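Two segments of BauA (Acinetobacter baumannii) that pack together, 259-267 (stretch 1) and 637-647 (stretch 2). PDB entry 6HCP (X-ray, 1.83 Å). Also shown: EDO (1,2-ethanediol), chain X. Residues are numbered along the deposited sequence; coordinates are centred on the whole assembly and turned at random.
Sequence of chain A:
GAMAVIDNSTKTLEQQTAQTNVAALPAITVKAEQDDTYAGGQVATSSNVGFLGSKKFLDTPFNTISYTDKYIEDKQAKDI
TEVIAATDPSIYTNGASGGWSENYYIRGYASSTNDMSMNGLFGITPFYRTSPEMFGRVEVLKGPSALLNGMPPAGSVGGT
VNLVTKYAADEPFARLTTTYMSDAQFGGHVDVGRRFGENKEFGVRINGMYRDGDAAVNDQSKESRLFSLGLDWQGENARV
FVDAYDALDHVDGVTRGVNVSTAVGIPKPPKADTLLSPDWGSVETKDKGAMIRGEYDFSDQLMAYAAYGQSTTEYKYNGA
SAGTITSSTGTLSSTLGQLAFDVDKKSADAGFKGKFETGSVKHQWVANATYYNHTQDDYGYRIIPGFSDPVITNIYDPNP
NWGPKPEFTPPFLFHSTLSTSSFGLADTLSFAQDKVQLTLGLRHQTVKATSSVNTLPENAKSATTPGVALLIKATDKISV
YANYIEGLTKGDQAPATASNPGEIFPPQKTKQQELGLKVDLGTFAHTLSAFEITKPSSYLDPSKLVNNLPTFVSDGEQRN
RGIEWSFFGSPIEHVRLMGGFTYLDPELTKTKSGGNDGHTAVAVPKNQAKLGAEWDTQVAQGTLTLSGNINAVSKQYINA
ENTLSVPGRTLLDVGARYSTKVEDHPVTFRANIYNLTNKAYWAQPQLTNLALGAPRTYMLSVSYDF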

ATOM      1  N   ASN A 259     -28.876  -7.272   5.543  1.00 23.58           N
ATOM      2  CA  ASN A 259     -29.673  -8.390   5.023  1.00 24.34           C
ATOM      3  C   ASN A 259     -29.817  -8.276   3.506  1.00 26.37           C
ATOM      4  O   ASN A 259     -29.872  -7.186   2.951  1.00 26.95           O
ATOM      5  CB  ASN A 259     -31.031  -8.455   5.727  1.00 25.32           C
ATOM      6  CG  ASN A 259     -30.896  -8.865   7.181  1.00 29.95           C
ATOM      7  OD1 ASN A 259     -29.884  -9.447   7.566  1.00 26.40           O
ATOM      8  ND2 ASN A 259     -31.808  -8.407   8.028  1.00 27.06           N
ATOM      9  N   VAL A 260     -29.946  -9.440   2.861  1.00 24.54           N
ATOM     10  CA  VAL A 260     -30.129  -9.556   1.446  1.00 26.87           C
ATOM     11  C   VAL A 260     -31.303 -10.514   1.196  1.00 32.59           C
ATOM     12  O   VAL A 260     -31.628 -11.355   2.042  1.00 30.84           O
ATOM     13  CB  VAL A 260     -28.846 -10.028   0.738  1.00 25.40           C
ATOM     14  CG1 VAL A 260     -27.802  -8.928   0.708  1.00 28.31           C
ATOM     15  CG2 VAL A 260     -28.250 -11.287   1.367  1.00 28.68           C
ATOM     16  N   SER A 261     -31.861 -10.435  -0.009  1.00 32.58           N
ATOM     17  CA  SER A 261     -32.903 -11.370  -0.478  1.00 31.29           C
ATOM     18  C   SER A 261     -32.417 -12.072  -1.736  1.00 29.41           C
ATOM     19  O   SER A 261     -31.582 -11.542  -2.479  1.00 28.86           O
ATOM     20  CB  SER A 261     -34.192 -10.632  -0.730  1.00 34.23           C
ATOM     21  OG  SER A 261     -34.032  -9.686  -1.781  1.00 31.51           O
ATOM     22  N   THR A 262     -33.089 -13.175  -2.080  1.00 28.56           N
ATOM     23  CA  THR A 262     -32.824 -13.853  -3.332  1.00 29.14           C
ATOM     24  C   THR A 262     -33.325 -12.998  -4.503  1.00 33.13           C
ATOM     25  O   THR A 262     -32.728 -13.018  -5.560  1.00 35.28           O
ATOM     26  CB  THR A 262     -33.458 -15.248  -3.352  1.00 35.86           C
ATOM     27  OG1 THR A 262     -34.855 -15.087  -3.114  1.00 38.13           O
ATOM     28  CG2 THR A 262     -32.880 -16.168  -2.301  1.00 41.28           C
ATOM     29  N   ALA A 263     -34.404 -12.238  -4.293  1.00 34.20           N
ATOM     30  CA  ALA A 263     -34.983 -11.386  -5.352  1.00 34.88           C
ATOM     31  C   ALA A 263     -33.960 -10.346  -5.806  1.00 36.56           C
ATOM     32  O   ALA A 263     -33.771 -10.132  -6.985  1.00 37.99           O
ATOM     33  CB  ALA A 263     -36.258 -10.726  -4.873  1.00 37.99           C
ATOM     34  N   VAL A 264     -33.219  -9.772  -4.854  1.00 29.90           N
ATOM     35  CA  VAL A 264     -32.321  -8.678  -5.177  1.00 31.22           C
ATOM     36  C   VAL A 264     -30.902  -9.207  -5.403  1.00 34.10           C
ATOM     37  O   VAL A 264     -30.209  -8.744  -6.290  1.00 31.01           O
ATOM     38  CB  VAL A 264     -32.362  -7.607  -4.082  1.00 34.29           C
ATOM     39  CG1 VAL A 264     -31.268  -6.559  -4.269  1.00 34.15           C
ATOM     40  CG2 VAL A 264     -33.752  -6.983  -4.008  1.00 38.80           C
ATOM     41  N   GLY A 265     -30.451 -10.118  -4.540  1.00 32.42           N
ATOM     42  CA  GLY A 265     -29.130 -10.696  -4.648  1.00 30.50           C
ATOM     43  C   GLY A 265     -28.093  -9.904  -3.852  1.00 24.44           C
ATOM     44  O   GLY A 265     -28.415  -8.882  -3.238  1.00 27.73           O
ATOM     45  N   ILE A 266     -26.853 -10.392  -3.897  1.00 26.62           N
ATOM     46  CA  ILE A 266     -25.730  -9.815  -3.182  1.00 27.79           C
ATOM     47  C   ILE A 266     -24.915  -8.983  -4.164  1.00 27.26           C
ATOM     48  O   ILE A 266     -24.294  -9.515  -5.077  1.00 26.36           O
ATOM     49  CB  ILE A 266     -24.861 -10.903  -2.527  1.00 24.16           C
ATOM     50  CG1 ILE A 266     -25.675 -11.713  -1.513  1.00 25.40           C
ATOM     51  CG2 ILE A 266     -23.625 -10.291  -1.880  1.00 25.71           C
ATOM     52  CD1 ILE A 266     -25.036 -12.972  -1.046  1.00 24.33           C
ATOM     53  N   PRO A 267     -24.866  -7.658  -3.993  1.00 26.79           N
ATOM     54  CA  PRO A 267     -24.042  -6.826  -4.864  1.00 26.52           C
ATOM     55  C   PRO A 267     -22.573  -6.908  -4.439  1.00 28.01           C
ATOM     56  O   PRO A 267     -22.227  -7.424  -3.364  1.00 25.91           O
ATOM     57  CB  PRO A 267     -24.608  -5.425  -4.633  1.00 30.71           C
ATOM     58  CG  PRO A 267     -25.041  -5.468  -3.184  1.00 33.32           C
ATOM     59  CD  PRO A 267     -25.512  -6.894  -2.927  1.00 28.24           C
ATOM     60  N   TYR A 637     -22.224 -20.303   2.236  1.00 23.42           N
ATOM     61  CA  TYR A 637     -23.602 -20.045   1.955  1.00 23.72           C
ATOM     62  C   TYR A 637     -24.150 -19.017   2.927  1.00 21.82           C
ATOM     63  O   TYR A 637     -23.851 -19.024   4.143  1.00 24.32           O
ATOM     64  CB  TYR A 637     -24.421 -21.339   1.977  1.00 25.88           C
ATOM     65  CG  TYR A 637     -24.159 -22.197   0.776  1.00 26.88           C
ATOM     66  CD1 TYR A 637     -24.650 -21.827  -0.467  1.00 29.90           C
ATOM     67  CD2 TYR A 637     -23.262 -23.250   0.832  1.00 29.55           C
ATOM     68  CE1 TYR A 637     -24.344 -22.555  -1.601  1.00 30.96           C
ATOM     69  CE2 TYR A 637     -22.935 -23.978  -0.301  1.00 31.79           C
ATOM     70  CZ  TYR A 637     -23.527 -23.661  -1.508  1.00 35.63           C
ATOM     71  OH  TYR A 637     -23.181 -24.335  -2.643  1.00 37.38           O
ATOM     72  N   ILE A 638     -25.067 -18.198   2.410  1.00 22.86           N
ATOM     73  CA  ILE A 638     -25.662 -17.117   3.177  1.00 24.96           C
ATOM     74  C   ILE A 638     -27.065 -17.515   3.661  1.00 24.52           C
ATOM     75  O   ILE A 638     -27.544 -16.996   4.677  1.00 25.74           O
ATOM     76  CB  ILE A 638     -25.639 -15.817   2.342  1.00 23.88           C
ATOM     77  CG1 ILE A 638     -24.185 -15.391   2.098  1.00 24.52           C
ATOM     78  CG2 ILE A 638     -26.445 -14.697   2.992  1.00 25.23           C
ATOM     79  CD1 ILE A 638     -23.337 -15.285   3.362  1.00 24.79           C
ATOM     80  N   ASN A 639     -27.709 -18.452   2.957  1.00 25.07           N
ATOM     81  CA  ASN A 639     -29.028 -18.962   3.409  1.00 23.79           C
ATOM     82  C   ASN A 639     -29.056 -20.486   3.328  1.00 21.44           C
ATOM     83  O   ASN A 639     -28.240 -21.105   2.676  1.00 25.21           O
ATOM     84  CB  ASN A 639     -30.200 -18.361   2.632  1.00 25.45           C
ATOM     85  CG  ASN A 639     -30.177 -18.633   1.136  1.00 26.15           C
ATOM     86  OD1 ASN A 639     -29.435 -19.478   0.639  1.00 27.25           O
ATOM     87  ND2 ASN A 639     -30.980 -17.880   0.399  1.00 25.79           N
ATOM     88  N   ALA A 640     -29.958 -21.074   4.115  1.00 26.16           N
ATOM     89  CA  ALA A 640     -30.045 -22.523   4.284  1.00 26.20           C
ATOM     90  C   ALA A 640     -30.600 -23.169   3.009  1.00 27.06           C
ATOM     91  O   ALA A 640     -30.405 -24.362   2.780  1.00 26.95           O
ATOM     92  CB  ALA A 640     -30.897 -22.845   5.488  1.00 29.97           C
ATOM     93  N   GLU A 641     -31.302 -22.372   2.199  1.00 27.13           N
ATOM     94  CA  GLU A 641     -31.767 -22.795   0.860  1.00 29.95           C
ATOM     95  C   GLU A 641     -30.583 -22.957  -0.099  1.00 32.09           C
ATOM     96  O   GLU A 641     -30.715 -23.590  -1.149  1.00 27.94           O
ATOM     97  CB  GLU A 641     -32.766 -21.784   0.287  1.00 34.52           C
ATOM     98  CG  GLU A 641     -34.070 -21.699   1.067  1.00 33.72           C
ATOM     99  CD  GLU A 641     -33.995 -21.034   2.432  1.00 42.78           C
ATOM    100  OE1 GLU A 641     -33.133 -20.123   2.613  1.00 36.31           O
ATOM    101  OE2 GLU A 641     -34.703 -21.521   3.359  1.00 38.72           O
ATOM    102  N   ASN A 642     -29.428 -22.381   0.266  1.00 26.93           N
ATOM    103  CA  ASN A 642     -28.196 -22.444  -0.508  1.00 24.91           C
ATOM    104  C   ASN A 642     -28.386 -21.797  -1.892  1.00 26.80           C
ATOM    105  O   ASN A 642     -27.716 -22.177  -2.851  1.00 29.37           O
ATOM    106  CB  ASN A 642     -27.657 -23.866  -0.662  1.00 29.26           C
ATOM    107  CG  ASN A 642     -27.087 -24.514   0.589  1.00 29.66           C
ATOM    108  OD1 ASN A 642     -26.589 -25.624   0.503  1.00 26.52           O
ATOM    109  ND2 ASN A 642     -27.143 -23.861   1.744  1.00 23.65           N
ATOM    110  N   THR A 643     -29.216 -20.753  -1.966  1.00 25.66           N
ATOM    111  CA  THR A 643     -29.401 -20.002  -3.212  1.00 30.14           C
ATOM    112  C   THR A 643     -28.607 -18.685  -3.180  1.00 31.67           C
ATOM    113  O   THR A 643     -28.565 -17.974  -4.162  1.00 28.21           O
ATOM    114  CB  THR A 643     -30.888 -19.751  -3.466  1.00 29.25           C
ATOM    115  OG1 THR A 643     -31.444 -19.188  -2.276  1.00 28.59           O
ATOM    116  CG2 THR A 643     -31.616 -21.021  -3.864  1.00 38.29           C
ATOM    117  N   LEU A 644     -28.035 -18.346  -2.023  1.00 25.19           N
ATOM    118  CA  LEU A 644     -27.153 -17.190  -1.907  1.00 25.20           C
ATOM    119  C   LEU A 644     -25.853 -17.652  -1.260  1.00 24.99           C
ATOM    120  O   LEU A 644     -25.886 -18.389  -0.284  1.00 25.59           O
ATOM    121  CB  LEU A 644     -27.780 -16.091  -1.061  1.00 24.77           C
ATOM    122  CG  LEU A 644     -29.000 -15.368  -1.628  1.00 29.30           C
ATOM    123  CD1 LEU A 644     -29.575 -14.424  -0.586  1.00 33.12           C
ATOM    124  CD2 LEU A 644     -28.650 -14.613  -2.893  1.00 29.91           C
ATOM    125  N   SER A 645     -24.731 -17.169  -1.809  1.00 24.65           N
ATOM    126  CA  SER A 645     -23.410 -17.479  -1.279  1.00 23.09           C
ATOM    127  C   SER A 645     -22.466 -16.294  -1.511  1.00 26.16           C
ATOM    128  O   SER A 645     -22.763 -15.402  -2.294  1.00 25.38           O
ATOM    129  CB  SER A 645     -22.863 -18.716  -1.904  1.00 26.05           C
ATOM    130  OG  SER A 645     -22.653 -18.520  -3.286  1.00 28.41           O
ATOM    131  N   VAL A 646     -21.346 -16.319  -0.780  1.00 23.90           N
ATOM    132  CA  VAL A 646     -20.239 -15.418  -1.008  1.00 24.35           C
ATOM    133  C   VAL A 646     -19.005 -16.258  -1.269  1.00 25.79           C
ATOM    134  O   VAL A 646     -18.849 -17.351  -0.740  1.00 25.21           O
ATOM    135  CB  VAL A 646     -20.015 -14.464   0.172  1.00 24.40           C
ATOM    136  CG1 VAL A 646     -21.191 -13.545   0.350  1.00 27.49           C
ATOM    137  CG2 VAL A 646     -19.713 -15.220   1.464  1.00 25.81           C
ATOM    138  N   PRO A 647     -18.067 -15.743  -2.084  1.00 25.77           N
ATOM    139  CA  PRO A 647     -16.906 -16.522  -2.481  1.00 27.30           C
ATOM    140  C   PRO A 647     -15.904 -16.666  -1.323  1.00 25.12           C
ATOM    141  O   PRO A 647     -15.934 -15.898  -0.357  1.00 27.87           O
ATOM    142  CB  PRO A 647     -16.290 -15.713  -3.642  1.00 29.34           C
ATOM    143  CG  PRO A 647     -16.832 -14.327  -3.465  1.00 34.82           C
ATOM    144  CD  PRO A 647     -18.217 -14.500  -2.862  1.00 30.11           C
TER
HETATM  145  C1  EDO X 821     -24.456 -16.259  -5.211  1.00 47.90           C
HETATM  146  O1  EDO X 821     -25.324 -15.566  -4.311  1.00 30.46           O
HETATM  147  C2  EDO X 821     -25.185 -17.413  -5.873  1.00 55.23           C
HETATM  148  O2  EDO X 821     -26.564 -17.051  -6.036  1.00 57.09           O

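No hydrogen bond joins these two segments; they meet through side-chain packing, and stretch 2 in particular satisfies several of its polar groups within its own loop. Stretch 2 begins its part at Ile 638, whose backbone N bonds to the O of Leu 644 (2.8 Å) and so draws the two ends of a loop together. Its branched, buried side chain suits a place facing two apolar partners of stretch 1: CG2 lies 4.2 Å from Val 260 CG2, and CG1 lies 4.1 Å from Ile 266 CD1.

Asn 639 opens a type I turn that closes at Asn 642, where the backbone N reaches the O of Asn 639 (3.0 Å). An amide side chain serves well here, because it accepts and donates at once. Asn 639 OD1 receives the backbone N of Thr 643 at 2.9 Å. The same Asn 639 OD1 receives Leu 644 N at 3.2 Å, while Asn 639 ND2 donates to Thr 643 OG1 (3.0 Å). Asn 642, with positive phi, adds a bond from its ND2 to the O of Asn 639 (3.1 Å).

Thr 643 thus has its hydroxyl engaged within the loop, yet OG1 also touches the methyl CG2 of Thr 262 at 3.3 Å, a van der Waals contact.

Leu 644 is the centre of the contact, with the largest area covered. Its CD1 sits 3.9 Å from Val 260 CG2 and 4.0 Å from the backbone N of Thr 262, while CD2 approaches Gly 265 CA at 4.3 Å. Stretch 1 bends around this side chain, its turn held by Gly 265 N bonding to Ser 261 O (2.7 Å); the backbone angles of Gly 265 themselves call for glycine.

The CA-to-CB bond of Ser 645 points away from stretch 1, so its small polar side chain stays out of the contact and the backbone meets it instead, its O lying 3.6 Å from Ile 266 CD1. Finally, Val 646 places CG1 4.1 Å from that same Ile 266 CD1, extending the apolar surface around Ile 266.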